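Side-chain contact in CdiI immunity protein (Yersinia kristensenii ATCC 33638, PDB 5E3E), which probably neutralises the cognate CDI toxin, a nuclease of the RNase A superfamily with which it forms a complex: residues L46-K49 against A50-Y54. Numbering follows the deposited sequence.
Sequences LQMK and AEIDY
Ala50 N donates to Leu46 O at 3.0 Å, the first of four i to i+4 backbone bonds that join residues 46-49 to the next turn of helix 42-56. Asp53 N to Lys49 O is equally short, at 3.0 Å. Ile52 N reaches Met48 O at 3.1 Å with an N-H...O angle of 165°, and Glu51 N binds Gln47 O at 3.2 Å. The side-chain contact proper joins Met48, a selenomethionine, and Ile52, one turn apart and lying side by side with their ends pointing the same way. Met48 CG stands opposite the backbone N (chi1 -175°); the bend at chi2 then brings SE alongside the delta-methyl branch of Ile52, at 3.5 Å from CD1 and 3.9 Å from Ile52 CG1, and a second bend, at chi3, turns only the terminal CE. Ile52 also rests CG1 on its bonding partner, with 3.7 Å to Met48 O. Both residues are buried against Ile93 of helix 86-96, and Met48 reaches Leu13 of helix 8-17 as well. Glu51 packs its CG at 3.6 Å from Gln47 O, then runs extended to a carboxylate whose two oxygens accept separate hydrogen bonds, OE1 from Leu10 N and OE2 from Tyr9 N. Its buried carboxylate is thereby satisfied at the start of helix 8-17, where the helix dipole would probably favour the negative charge. Lys49 turns to Tyr94 in a cation-pi contact. The arrangement is that of an i to i+4 apolar pair on the inward face of an alpha-helix, packed against helices 8-17 and 86-96 in an all-helical immunity protein.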
loop_
_atom_site.group_PDB
_atom_site.type_symbol
_atom_site.label_atom_id
_atom_site.label_comp_id
_atom_site.label_asym_id
_atom_site.label_seq_id
_atom_site.Cartn_x
_atom_site.Cartn_y
_atom_site.Cartn_z
ATOM N N LEU A 46 -13.896 10.397 -7.012
ATOM C CA LEU A 46 -14.062 11.849 -6.897
ATOM C C LEU A 46 -13.508 12.392 -5.582
ATOM O O LEU A 46 -12.976 13.499 -5.570
ATOM C CB LEU A 46 -15.542 12.273 -7.019
ATOM C CG LEU A 46 -16.062 12.077 -8.440
ATOM C CD1 LEU A 46 -17.558 12.342 -8.447
ATOM C CD2 LEU A 46 -15.359 13.009 -9.417
ATOM N N GLN A 47 -13.602 11.622 -4.494
ATOM C CA GLN A 47 -13.041 12.077 -3.215
ATOM C C GLN A 47 -11.502 11.967 -3.255
ATOM O O GLN A 47 -10.811 12.793 -2.667
ATOM C CB GLN A 47 -13.633 11.279 -2.066
ATOM C CG GLN A 47 -15.116 11.651 -1.842
ATOM C CD GLN A 47 -15.792 10.860 -0.741
ATOM O OE1 GLN A 47 -16.030 11.379 0.358
ATOM N NE2 GLN A 47 -16.101 9.619 -1.027
HETATM N N MSE A 48 -10.986 10.959 -3.964
HETATM C CA MSE A 48 -9.538 10.828 -4.165
HETATM C C MSE A 48 -9.042 12.016 -4.989
HETATM O O MSE A 48 -8.054 12.649 -4.637
HETATM C CB MSE A 48 -9.220 9.437 -4.758
HETATM C CG MSE A 48 -7.720 9.126 -4.900
HETATM SE SE MSE A 48 -6.977 9.992 -6.519
HETATM C CE MSE A 48 -7.854 8.816 -7.843
ATOM N N LYS A 49 -9.760 12.362 -6.054
ATOM C CA LYS A 49 -9.379 13.496 -6.888
ATOM C C LYS A 49 -9.393 14.785 -6.059
ATOM O O LYS A 49 -8.527 15.638 -6.232
ATOM C CB LYS A 49 -10.296 13.594 -8.108
ATOM C CG LYS A 49 -9.947 12.509 -9.127
ATOM C CD LYS A 49 -10.988 12.315 -10.222
ATOM C CE LYS A 49 -11.133 13.518 -11.077
ATOM N NZ LYS A 49 -12.283 13.297 -12.000
ATOM N N ALA A 50 -10.385 14.940 -5.191
ATOM C CA ALA A 50 -10.443 16.160 -4.341
ATOM C C ALA A 50 -9.193 16.282 -3.485
ATOM O O ALA A 50 -8.656 17.380 -3.349
ATOM C CB ALA A 50 -11.687 16.178 -3.476
ATOM N N GLU A 51 -8.717 15.165 -2.937
ATOM C CA GLU A 51 -7.456 15.172 -2.163
ATOM C C GLU A 51 -6.231 15.533 -3.017
ATOM O O GLU A 51 -5.390 16.300 -2.595
ATOM C CB GLU A 51 -7.228 13.837 -1.448
ATOM C CG GLU A 51 -8.222 13.598 -0.340
ATOM C CD GLU A 51 -7.912 12.351 0.505
ATOM O OE1 GLU A 51 -6.860 11.712 0.297
ATOM O OE2 GLU A 51 -8.754 12.030 1.364
ATOM N N ILE A 52 -6.145 15.004 -4.240
ATOM C CA ILE A 52 -5.111 15.451 -5.154
ATOM C C ILE A 52 -5.156 16.972 -5.305
ATOM O O ILE A 52 -4.118 17.626 -5.302
ATOM C CB ILE A 52 -5.224 14.775 -6.528
ATOM C CG1 ILE A 52 -4.899 13.302 -6.388
ATOM C CG2 ILE A 52 -4.359 15.532 -7.549
ATOM C CD1 ILE A 52 -4.883 12.499 -7.698
ATOM N N ASP A 53 -6.354 17.539 -5.456
ATOM C CA ASP A 53 -6.444 18.965 -5.668
ATOM C C ASP A 53 -5.984 19.744 -4.438
ATOM O O ASP A 53 -5.351 20.795 -4.586
ATOM C CB ASP A 53 -7.874 19.369 -6.020
ATOM C CG ASP A 53 -8.169 19.231 -7.476
ATOM O OD1 ASP A 53 -7.235 19.437 -8.290
ATOM O OD2 ASP A 53 -9.347 19.010 -7.791
ATOM N N TYR A 54 -6.274 19.229 -3.244
ATOM C CA TYR A 54 -5.814 19.895 -2.007
ATOM C C TYR A 54 -4.284 19.941 -1.985
ATOM O O TYR A 54 -3.694 20.928 -1.520
ATOM C CB TYR A 54 -6.314 19.205 -0.742
ATOM C CG TYR A 54 -7.724 19.603 -0.384
ATOM C CD1 TYR A 54 -8.006 20.920 0.006
ATOM C CD2 TYR A 54 -8.750 18.681 -0.373
ATOM C CE1 TYR A 54 -9.296 21.308 0.334
ATOM C CE2 TYR A 54 -10.034 19.046 -0.040
ATOM C CZ TYR A 54 -10.297 20.377 0.326
ATOM O OH TYR A 54 -11.586 20.757 0.624
#